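Local coordinates for protein dimethylsulfoniopropionate lyase (Roseovarius nubinhibens, PDB 4B29) that probably cleaves dimethylsulfoniopropionate, releasing the volatile dimethyl sulfide of the marine sulphur cycle, at a zinc ion held in a cupin fold, at residues A[43-48]-A[178-183]; A[36-41]-A[157-162]; A[163-168]-A[198-203]; A[202-207]-A[211-216]. All blocks are in the same frame, centred on the assembly; numbering follows the deposited sequence.

Contact 1: residues A[43-48]-A[178-183]; sequences PEFRAF and GQTRFH
F48 of the short helix 43-48 and F182 of strand 180-183 meet rim to rim. Their CE1 atoms lie 3.8 Å apart, each in the plane of the other ring at its edge, and the side chains cross at about a right angle; the two rings do not stack on each other. Placing CG of F48 anti to the backbone N (chi1 -172°) carries its ring toward the strand.

The well-packed part of the interface is its buried one, where F45 and F48 lie against strands 153-159 and 198-205. CE1 of F45 comes to 4.0 Å from CG2 of T180 while the rest of the ring packs on L155, L201 and L203 and meets W38 edge-to-face. F48 rests on L155 and L203 and takes a cation-pi contact from R205.

The solvent side belongs to E44, which is exposed and gives only its aliphatic stem, with CG 3.5 Å from OG1 of T180. Its chain bends at chi2 (-64°), which turns the carboxylate away from the strand. The strand splits its side chains between two environments: T180 is directed at the helix, R181 points the other way and packs on F165 and L167, and ND1 of H183 is hydrogen-bonded to E154, a zinc ligand.

Helix and strand axes run 29° from parallel and approach to 9.7 Å, a spacing bridged by side chains. With no donor-acceptor pair joining the segments and 165 Å² buried in total, the helix is held to this strand, outermost in its sheet within this chain, by van der Waals contact, largely of aromatic rings, while the charged end of E44 stays outside it.

Contact 2: residues A[36-41]-A[157-162]; sequences RDWHEA and SVVSGR
W38 and S157 supply the polar link. The indole N-H points almost straight at the serine hydroxyl: NE1 to OG is 2.8 Å, the angle at the hydrogen is 163°, and OG lies within 2° of the ring plane. OG of S157 is also hydrogen-bonded to the carbonyl O of L201. Since that oxygen can only accept, the hydroxyl accepts the hydrogen bond from the indole N-H and donates its own to the neighbouring strand, which fixes its rotation.

Van der Waals contacts add to this bond. At the indole edge, near the ring plane, CZ2 of W38 lies 3.3 Å from the carbonyl O of V158. The V159 side chain touches more loosely, its CG2 being 4.4 Å from CZ2 of W38. L85 of helix 83-92 packs on both W38 and V159.

Helix and strand axes approach no closer than 11.6 Å, at 130°, a gap spanned by the tryptophan. The arrangement is that of a helix laid on the outer side of a cupin barrel, here near a classic beta bulge of strand 153-159, V159 and S160 both facing L199.

Contact 3: residues A[163-168]-A[198-203]; sequences ALFHLR and ILTLVL. With EDO (1,2-ethanediol), chain F.
The interior of the cupin barrel, where its two sheets face each other, is packed here by A163 and F165 of one sheet and I198 and T200 of the other. The strand axes stay 9.5 Å apart and diverge by 52°, so these strands are not paired through their backbones; side chains alone span the gap.

I198 extends its side chain toward the other sheet. With CG1 anti to the backbone N (chi1 -168°) and chi2 also extended, its terminal CD1 comes to 3.5 Å from CB of A163. The same methyl meets the F165 ring at its edge, 3.7 Å from CE1 and close to the ring plane. F165 and I198 approach from opposite directions, and M191 of strand 189-192 touches both of them as well as A163, so the three share one apolar cluster. F165 also meets Y156 edge-to-face, and its side chain is about 8 Å from the bound zinc ion.

Farther along the strand the character changes from apolar to mixed. T200 divides its two branches: CG2 is directed at the F165 edge, 4.5 Å from CZ and so only loosely, whereas OG1 turns to a molecule of 1,2-ethanediol, probably from the crystallisation liquor. That diol is also hydrogen-bonded to T135 OG1. The bond from T200 OG1 to diol O1 measures 2.7 Å, and either hydroxyl could be the donor.

Contact 4: residues A[202-207]-A[211-216]; sequences VLWRGA and DDPRMS
NE1 of W204 is hydrogen-bonded to T135 OG1, a bond that anchors one end of the indole whose other end touches D211 and P213. At that far end CZ3 of W204 lies 4.2 Å from the carbonyl O of D211, and CH2 is equally far, 4.2 Å, from CD of P213. Both partners approach the ring obliquely. D211 makes this touch with its backbone, since its side chain comes no nearer than 5.5 Å to segment 202-207. The indole is directed at the returning chain, with its CG beside the backbone N (chi1 -55°).

In the cupin fold this is the last passage of the chain from one sheet to the other: strand 198-205 belongs to the first, and strand 214-215 adds to the edge of the second by backbone bonds from R214 to E149 and from S216 to W147. The two segments bury just 86 Å² between them, and much of the indole is held by other neighbours. R133 makes a cation-pi contact with W204 and a salt bridge to OD1 of D212, tying both segments to one guanidinium group. The indole also packs on the zinc ligands E154 and H150, meeting the H150 imidazole with the planes at about 50°. P213 lies against Y145 and H148, its side chain about 3 Å from a bound phosphate ion, probably from the crystallisation liquor.

From the N terminus, helix 24-41 opens contact 2 and helix 43-48 opens contact 1. Contact 2 closes first, at 157-162, after 115 intervening residues; contact 1 closes at 178-183 after 129, so the two cross, and both fasten the N-terminal helices to neighbouring strands of one sheet. Contact 3 opens at 163-168, after contact 2 has closed but before contact 1 does, and therefore crosses contact 1 as well; its closure at 198-203 joins the two sheets across the barrel. Contact 4 starts on the same strand, sharing V202 and L203 with contact 3, and closes a tight loop of three residues that takes the C-terminal segment to the second sheet.

Contact 1: residues A[43-48]-A[178-183]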
# COMPACT_ATOMS: atom_id res chain seq x y z
N PRO A 43 -9.76 -12.91 -6.19
CA PRO A 43 -9.81 -14.18 -5.41
C PRO A 43 -8.66 -14.34 -4.40
O PRO A 43 -8.86 -14.97 -3.34
CB PRO A 43 -9.67 -15.27 -6.49
CG PRO A 43 -10.34 -14.59 -7.72
CD PRO A 43 -10.03 -13.12 -7.65
N GLU A 44 -7.45 -13.85 -4.74
CA GLU A 44 -6.36 -14.02 -3.79
C GLU A 44 -6.63 -13.20 -2.52
O GLU A 44 -6.23 -13.61 -1.42
CB GLU A 44 -5.01 -13.59 -4.36
CG GLU A 44 -4.55 -14.42 -5.60
CD GLU A 44 -4.29 -15.89 -5.32
OE1 GLU A 44 -4.16 -16.35 -4.14
OE2 GLU A 44 -4.24 -16.66 -6.31
N PHE A 45 -7.26 -12.02 -2.69
CA PHE A 45 -7.58 -11.20 -1.51
C PHE A 45 -8.65 -11.92 -0.68
O PHE A 45 -8.52 -11.96 0.54
CB PHE A 45 -8.08 -9.79 -1.93
CG PHE A 45 -6.99 -8.78 -2.02
CD1 PHE A 45 -5.70 -9.13 -2.48
CD2 PHE A 45 -7.22 -7.44 -1.63
CE1 PHE A 45 -4.66 -8.17 -2.50
CE2 PHE A 45 -6.19 -6.50 -1.66
CZ PHE A 45 -4.91 -6.84 -2.11
N ARG A 46 -9.70 -12.44 -1.32
CA ARG A 46 -10.74 -13.17 -0.59
C ARG A 46 -10.18 -14.37 0.15
O ARG A 46 -10.65 -14.71 1.26
CB ARG A 46 -11.86 -13.60 -1.54
CG ARG A 46 -12.40 -12.39 -2.35
CD ARG A 46 -13.83 -12.65 -2.82
NE ARG A 46 -13.96 -13.93 -3.53
CZ ARG A 46 -13.74 -14.11 -4.84
NH1 ARG A 46 -13.32 -13.11 -5.65
NH2 ARG A 46 -13.93 -15.32 -5.32
N ALA A 47 -9.21 -15.04 -0.47
CA ALA A 47 -8.58 -16.19 0.18
C ALA A 47 -7.74 -15.79 1.40
O ALA A 47 -7.61 -16.61 2.35
CB ALA A 47 -7.68 -16.96 -0.85
N PHE A 48 -7.16 -14.60 1.38
CA PHE A 48 -6.25 -14.18 2.42
C PHE A 48 -7.01 -13.70 3.65
O PHE A 48 -6.60 -13.98 4.78
CB PHE A 48 -5.41 -13.03 1.87
CG PHE A 48 -4.25 -12.58 2.75
CD1 PHE A 48 -3.02 -13.25 2.74
CD2 PHE A 48 -4.40 -11.44 3.54
CE1 PHE A 48 -1.92 -12.75 3.51
CE2 PHE A 48 -3.32 -10.92 4.31
CZ PHE A 48 -2.08 -11.57 4.27
N GLY A 178 -3.52 -5.24 -10.64
CA GLY A 178 -4.36 -6.38 -10.30
C GLY A 178 -3.59 -7.65 -9.93
O GLY A 178 -4.19 -8.58 -9.36
N GLN A 179 -2.29 -7.70 -10.27
CA GLN A 179 -1.47 -8.84 -9.87
C GLN A 179 -1.20 -8.71 -8.37
O GLN A 179 -1.28 -7.62 -7.82
CB GLN A 179 -0.17 -8.92 -10.67
CG GLN A 179 -0.48 -9.33 -12.14
CD GLN A 179 0.83 -9.53 -12.87
OE1 GLN A 179 1.43 -8.57 -13.36
NE2 GLN A 179 1.26 -10.76 -12.94
N THR A 180 -0.90 -9.85 -7.74
CA THR A 180 -0.68 -9.89 -6.28
C THR A 180 0.58 -10.64 -5.94
O THR A 180 1.16 -11.37 -6.80
CB THR A 180 -1.87 -10.58 -5.54
OG1 THR A 180 -1.98 -11.99 -5.90
CG2 THR A 180 -3.21 -9.83 -5.84
N ARG A 181 1.05 -10.48 -4.71
CA ARG A 181 2.14 -11.33 -4.27
C ARG A 181 2.06 -11.55 -2.77
O ARG A 181 1.94 -10.54 -2.04
CB ARG A 181 3.49 -10.75 -4.59
CG ARG A 181 4.49 -11.97 -4.50
CD ARG A 181 5.93 -11.61 -4.37
NE ARG A 181 6.63 -12.86 -4.70
CZ ARG A 181 7.79 -12.92 -5.33
NH1 ARG A 181 8.48 -11.83 -5.58
NH2 ARG A 181 8.22 -14.13 -5.68
N PHE A 182 2.16 -12.83 -2.34
CA PHE A 182 2.16 -13.16 -0.90
C PHE A 182 3.59 -13.08 -0.34
O PHE A 182 4.54 -13.64 -0.95
CB PHE A 182 1.66 -14.58 -0.77
CG PHE A 182 1.75 -15.14 0.62
CD1 PHE A 182 0.95 -14.63 1.63
CD2 PHE A 182 2.57 -16.22 0.89
CE1 PHE A 182 0.98 -15.17 2.92
CE2 PHE A 182 2.61 -16.79 2.21
CZ PHE A 182 1.81 -16.25 3.20
N HIS A 183 3.75 -12.42 0.81
CA HIS A 183 5.04 -12.43 1.52
C HIS A 183 4.89 -13.19 2.82
O HIS A 183 4.17 -12.75 3.70
CB HIS A 183 5.48 -11.00 1.85
CG HIS A 183 5.86 -10.20 0.63
ND1 HIS A 183 5.75 -8.83 0.58
CD2 HIS A 183 6.25 -10.59 -0.61
CE1 HIS A 183 6.14 -8.40 -0.62
NE2 HIS A 183 6.46 -9.45 -1.35

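Contact 2: residues A[36-41]-A[157-162]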
# COMPACT_ATOMS: atom_id res chain seq x y z
N ARG A 36 -13.10 -2.11 -0.98
CA ARG A 36 -13.91 -3.27 -0.74
C ARG A 36 -14.26 -3.97 -2.05
O ARG A 36 -14.22 -5.22 -2.16
CB ARG A 36 -15.21 -2.86 -0.01
CG ARG A 36 -16.06 -4.08 0.36
CD ARG A 36 -17.32 -3.70 1.19
NE ARG A 36 -17.99 -4.95 1.57
CZ ARG A 36 -18.79 -5.12 2.64
NH1 ARG A 36 -19.03 -4.10 3.48
NH2 ARG A 36 -19.31 -6.32 2.89
N ASP A 37 -14.59 -3.17 -3.07
CA ASP A 37 -14.94 -3.74 -4.37
C ASP A 37 -13.70 -4.47 -4.96
O ASP A 37 -13.86 -5.55 -5.57
CB ASP A 37 -15.32 -2.62 -5.36
CG ASP A 37 -16.71 -2.01 -5.08
OD1 ASP A 37 -17.53 -2.61 -4.35
OD2 ASP A 37 -16.95 -0.92 -5.67
N TRP A 38 -12.55 -3.85 -4.78
CA TRP A 38 -11.24 -4.42 -5.26
C TRP A 38 -11.01 -5.76 -4.55
O TRP A 38 -10.73 -6.78 -5.19
CB TRP A 38 -10.17 -3.42 -4.94
CG TRP A 38 -8.75 -3.77 -5.30
CD1 TRP A 38 -7.73 -4.07 -4.42
CD2 TRP A 38 -8.15 -3.71 -6.60
NE1 TRP A 38 -6.52 -4.18 -5.11
CE2 TRP A 38 -6.77 -3.97 -6.44
CE3 TRP A 38 -8.65 -3.42 -7.89
CZ2 TRP A 38 -5.88 -3.97 -7.52
CZ3 TRP A 38 -7.75 -3.43 -8.97
CH2 TRP A 38 -6.39 -3.72 -8.76
N HIS A 39 -11.15 -5.77 -3.21
CA HIS A 39 -11.01 -7.02 -2.49
C HIS A 39 -11.95 -8.11 -2.97
O HIS A 39 -11.53 -9.24 -3.19
CB HIS A 39 -11.20 -6.73 -0.98
CG HIS A 39 -11.13 -7.93 -0.11
ND1 HIS A 39 -12.22 -8.74 0.14
CD2 HIS A 39 -10.12 -8.39 0.68
CE1 HIS A 39 -11.85 -9.71 0.97
NE2 HIS A 39 -10.59 -9.52 1.29
N GLU A 40 -13.23 -7.76 -3.18
CA GLU A 40 -14.26 -8.71 -3.59
C GLU A 40 -13.90 -9.28 -4.95
O GLU A 40 -14.17 -10.45 -5.24
CB GLU A 40 -15.63 -8.01 -3.73
CG GLU A 40 -16.71 -8.98 -4.23
CD GLU A 40 -18.15 -8.53 -3.97
OE1 GLU A 40 -18.42 -7.32 -4.03
OE2 GLU A 40 -19.00 -9.42 -3.73
N ALA A 41 -13.33 -8.42 -5.80
CA ALA A 41 -13.03 -8.83 -7.19
C ALA A 41 -11.75 -9.68 -7.31
O ALA A 41 -11.53 -10.25 -8.40
CB ALA A 41 -12.88 -7.59 -8.08
N SER A 157 -1.14 -6.04 -3.64
CA SER A 157 -1.75 -5.93 -4.99
C SER A 157 -1.20 -4.66 -5.60
O SER A 157 -0.87 -3.70 -4.90
CB SER A 157 -3.31 -5.91 -4.98
OG SER A 157 -3.80 -4.66 -4.45
N VAL A 158 -1.13 -4.67 -6.94
CA VAL A 158 -0.78 -3.45 -7.65
C VAL A 158 -2.05 -2.73 -8.14
O VAL A 158 -2.91 -3.34 -8.77
CB VAL A 158 0.08 -3.82 -8.88
CG1 VAL A 158 0.53 -2.48 -9.61
CG2 VAL A 158 1.33 -4.57 -8.37
N VAL A 159 -2.13 -1.43 -7.84
CA VAL A 159 -3.31 -0.67 -8.29
C VAL A 159 -2.98 -0.00 -9.61
O VAL A 159 -3.82 -0.07 -10.54
CB VAL A 159 -3.70 0.43 -7.27
CG1 VAL A 159 -4.96 1.20 -7.76
CG2 VAL A 159 -4.04 -0.28 -5.91
N SER A 160 -1.82 0.61 -9.67
CA SER A 160 -1.45 1.29 -10.95
C SER A 160 0.05 1.35 -11.04
O SER A 160 0.80 1.19 -10.04
CB SER A 160 -2.12 2.69 -11.01
OG SER A 160 -1.82 3.48 -9.87
N GLY A 161 0.56 1.56 -12.25
CA GLY A 161 2.01 1.54 -12.41
C GLY A 161 2.50 0.09 -12.50
O GLY A 161 1.74 -0.81 -12.89
N ARG A 162 3.76 -0.11 -12.15
CA ARG A 162 4.38 -1.46 -12.21
C ARG A 162 5.72 -1.41 -11.53
O ARG A 162 6.35 -0.34 -11.38
CB ARG A 162 4.51 -1.93 -13.68
CG ARG A 162 5.53 -1.18 -14.43
CD ARG A 162 5.48 -1.58 -15.97
NE ARG A 162 5.95 -2.88 -16.44
CZ ARG A 162 7.22 -3.17 -16.79
NH1 ARG A 162 8.20 -2.29 -16.63
NH2 ARG A 162 7.53 -4.36 -17.30

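Contact 3: residues A[163-168]-A[198-203]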
# COMPACT_ATOMS: atom_id res chain seq x y z
N ALA A 163 6.16 -2.57 -11.01
CA ALA A 163 7.46 -2.62 -10.39
C ALA A 163 7.97 -4.05 -10.33
O ALA A 163 7.20 -4.98 -10.49
CB ALA A 163 7.40 -2.02 -8.91
N LEU A 164 9.27 -4.17 -10.05
CA LEU A 164 9.92 -5.47 -9.93
C LEU A 164 9.99 -5.84 -8.46
O LEU A 164 10.61 -5.10 -7.68
CB LEU A 164 11.33 -5.39 -10.55
CG LEU A 164 12.07 -6.72 -10.57
CD1 LEU A 164 11.34 -7.74 -11.45
CD2 LEU A 164 13.55 -6.40 -11.05
N PHE A 165 9.38 -6.98 -8.13
CA PHE A 165 9.29 -7.48 -6.74
C PHE A 165 10.25 -8.60 -6.46
O PHE A 165 10.29 -9.59 -7.21
CB PHE A 165 7.86 -7.96 -6.48
CG PHE A 165 6.90 -6.83 -6.24
CD1 PHE A 165 6.41 -6.03 -7.31
CD2 PHE A 165 6.56 -6.50 -4.92
CE1 PHE A 165 5.53 -4.96 -7.09
CE2 PHE A 165 5.64 -5.43 -4.67
CZ PHE A 165 5.13 -4.68 -5.74
N HIS A 166 11.04 -8.42 -5.39
CA HIS A 166 12.05 -9.38 -4.93
C HIS A 166 11.59 -10.03 -3.64
O HIS A 166 10.99 -9.34 -2.78
CB HIS A 166 13.36 -8.64 -4.61
CG HIS A 166 13.85 -7.76 -5.73
ND1 HIS A 166 14.47 -8.29 -6.85
CD2 HIS A 166 13.83 -6.42 -5.89
CE1 HIS A 166 14.80 -7.29 -7.67
NE2 HIS A 166 14.43 -6.15 -7.10
N LEU A 167 11.87 -11.32 -3.51
CA LEU A 167 11.53 -12.03 -2.24
C LEU A 167 12.55 -13.10 -2.00
O LEU A 167 12.86 -13.88 -2.90
CB LEU A 167 10.12 -12.68 -2.41
CG LEU A 167 9.61 -13.58 -1.28
CD1 LEU A 167 9.48 -12.79 0.06
CD2 LEU A 167 8.26 -14.24 -1.67
N ARG A 168 13.09 -13.18 -0.78
CA ARG A 168 14.08 -14.21 -0.51
C ARG A 168 13.49 -15.59 -0.78
O ARG A 168 12.31 -15.87 -0.48
CB ARG A 168 14.62 -14.10 0.91
CG ARG A 168 15.56 -12.85 1.12
CD ARG A 168 16.88 -12.75 0.21
NE ARG A 168 17.71 -13.93 0.34
CZ ARG A 168 18.64 -14.15 1.29
NH1 ARG A 168 18.88 -13.24 2.22
NH2 ARG A 168 19.34 -15.30 1.30
N ILE A 198 4.69 3.17 -8.94
CA ILE A 198 3.74 2.11 -8.59
C ILE A 198 2.92 2.56 -7.38
O ILE A 198 3.43 3.23 -6.49
CB ILE A 198 4.43 0.74 -8.28
CG1 ILE A 198 3.36 -0.38 -8.22
CG2 ILE A 198 5.37 0.79 -7.02
CD1 ILE A 198 3.98 -1.77 -8.13
N LEU A 199 1.65 2.21 -7.43
CA LEU A 199 0.70 2.50 -6.33
C LEU A 199 0.14 1.13 -5.93
O LEU A 199 -0.35 0.38 -6.79
CB LEU A 199 -0.39 3.42 -6.85
CG LEU A 199 -1.57 3.79 -5.91
CD1 LEU A 199 -1.05 4.57 -4.71
CD2 LEU A 199 -2.68 4.57 -6.68
N THR A 200 0.20 0.81 -4.62
CA THR A 200 -0.15 -0.56 -4.17
C THR A 200 -1.21 -0.48 -3.08
O THR A 200 -1.35 0.56 -2.40
CB THR A 200 1.06 -1.27 -3.54
OG1 THR A 200 1.58 -0.48 -2.47
CG2 THR A 200 2.21 -1.44 -4.65
N LEU A 201 -1.93 -1.59 -2.92
CA LEU A 201 -2.89 -1.71 -1.81
C LEU A 201 -2.63 -3.11 -1.24
O LEU A 201 -2.60 -4.11 -1.99
CB LEU A 201 -4.34 -1.51 -2.31
CG LEU A 201 -5.31 -1.52 -1.10
CD1 LEU A 201 -6.47 -0.51 -1.31
CD2 LEU A 201 -5.86 -2.94 -0.96
N VAL A 202 -2.40 -3.18 0.07
CA VAL A 202 -1.76 -4.39 0.65
C VAL A 202 -2.57 -4.84 1.86
O VAL A 202 -3.02 -4.01 2.65
CB VAL A 202 -0.35 -4.00 1.11
CG1 VAL A 202 0.37 -5.16 1.83
CG2 VAL A 202 0.47 -3.51 -0.12
N LEU A 203 -2.77 -6.14 1.97
CA LEU A 203 -3.41 -6.71 3.19
C LEU A 203 -2.34 -7.34 4.09
O LEU A 203 -1.28 -7.85 3.62
CB LEU A 203 -4.36 -7.84 2.82
CG LEU A 203 -5.44 -7.57 1.73
CD1 LEU A 203 -6.36 -8.74 1.59
CD2 LEU A 203 -6.23 -6.28 2.11
C1 EDO F . 2.20 -1.12 1.17
O1 EDO F . 2.84 -1.08 -0.11
C2 EDO F . 2.94 -0.14 2.04
O2 EDO F . 2.41 -0.38 3.33

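Contact 4: residues A[202-207]-A[211-216]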
# COMPACT_ATOMS: atom_id res chain seq x y z
N VAL A 202 -2.40 -3.18 0.07
CA VAL A 202 -1.76 -4.39 0.65
C VAL A 202 -2.57 -4.84 1.86
O VAL A 202 -3.02 -4.01 2.65
CB VAL A 202 -0.35 -4.00 1.11
CG1 VAL A 202 0.37 -5.16 1.83
CG2 VAL A 202 0.47 -3.51 -0.12
N LEU A 203 -2.77 -6.14 1.97
CA LEU A 203 -3.41 -6.71 3.19
C LEU A 203 -2.34 -7.34 4.09
O LEU A 203 -1.28 -7.85 3.62
CB LEU A 203 -4.36 -7.84 2.82
CG LEU A 203 -5.44 -7.57 1.73
CD1 LEU A 203 -6.36 -8.74 1.59
CD2 LEU A 203 -6.23 -6.28 2.11
N TRP A 204 -2.66 -7.37 5.41
CA TRP A 204 -1.73 -7.98 6.37
C TRP A 204 -2.51 -8.88 7.30
O TRP A 204 -3.70 -8.60 7.58
CB TRP A 204 -1.11 -6.89 7.29
CG TRP A 204 -0.42 -5.75 6.62
CD1 TRP A 204 -0.97 -4.76 5.76
CD2 TRP A 204 0.97 -5.51 6.63
NE1 TRP A 204 0.02 -3.90 5.36
CE2 TRP A 204 1.22 -4.34 5.87
CE3 TRP A 204 2.06 -6.15 7.25
CZ2 TRP A 204 2.51 -3.80 5.69
CZ3 TRP A 204 3.37 -5.60 7.07
CH2 TRP A 204 3.56 -4.44 6.33
N ARG A 205 -1.88 -9.98 7.72
CA ARG A 205 -2.53 -10.85 8.70
C ARG A 205 -1.51 -11.61 9.53
O ARG A 205 -0.29 -11.61 9.22
CB ARG A 205 -3.47 -11.86 8.02
CG ARG A 205 -2.66 -13.03 7.40
CD ARG A 205 -3.60 -13.89 6.53
NE ARG A 205 -2.80 -15.05 6.01
CZ ARG A 205 -3.32 -16.04 5.30
NH1 ARG A 205 -4.62 -16.05 4.93
NH2 ARG A 205 -2.52 -17.06 4.92
N GLY A 206 -2.01 -12.24 10.60
CA GLY A 206 -1.16 -13.25 11.28
C GLY A 206 -0.50 -12.73 12.54
O GLY A 206 -0.76 -11.60 13.01
N ALA A 207 0.40 -13.54 13.09
CA ALA A 207 1.23 -13.09 14.23
C ALA A 207 1.94 -11.81 13.91
O ALA A 207 2.47 -11.59 12.80
CB ALA A 207 2.27 -14.20 14.57
N ASP A 211 2.70 -4.72 13.35
CA ASP A 211 4.13 -4.39 13.21
C ASP A 211 4.41 -3.66 11.90
O ASP A 211 3.77 -3.92 10.88
CB ASP A 211 5.05 -5.65 13.19
CG ASP A 211 5.10 -6.38 14.56
OD1 ASP A 211 4.53 -5.88 15.58
OD2 ASP A 211 5.70 -7.50 14.60
N ASP A 212 5.40 -2.79 11.93
CA ASP A 212 5.83 -2.14 10.68
C ASP A 212 7.08 -2.82 10.16
O ASP A 212 7.77 -3.49 10.90
CB ASP A 212 6.07 -0.66 10.90
CG ASP A 212 4.76 0.13 11.06
OD1 ASP A 212 3.72 -0.29 10.48
OD2 ASP A 212 4.79 1.14 11.76
N PRO A 213 7.36 -2.65 8.87
CA PRO A 213 8.57 -3.27 8.33
C PRO A 213 9.83 -2.62 8.93
O PRO A 213 9.80 -1.44 9.35
CB PRO A 213 8.49 -2.97 6.82
CG PRO A 213 7.57 -1.78 6.69
CD PRO A 213 6.58 -1.90 7.86
N ARG A 214 10.90 -3.40 8.97
CA ARG A 214 12.24 -2.90 9.28
C ARG A 214 13.17 -3.31 8.13
O ARG A 214 13.04 -4.39 7.53
CB ARG A 214 12.75 -3.51 10.60
N MET A 215 14.17 -2.47 7.86
CA MET A 215 15.19 -2.86 6.86
C MET A 215 15.96 -4.07 7.36
O MET A 215 16.30 -4.17 8.58
CB MET A 215 16.16 -1.68 6.63
CG MET A 215 15.53 -0.45 5.99
SD MET A 215 14.79 -0.95 4.37
CE MET A 215 14.38 0.61 3.65
N SER A 216 16.27 -5.01 6.47
CA SER A 216 16.98 -6.24 6.83
C SER A 216 18.45 -5.91 7.13
O SER A 216 19.01 -5.02 6.51
CB SER A 216 16.85 -7.26 5.68
OG SER A 216 15.48 -7.60 5.50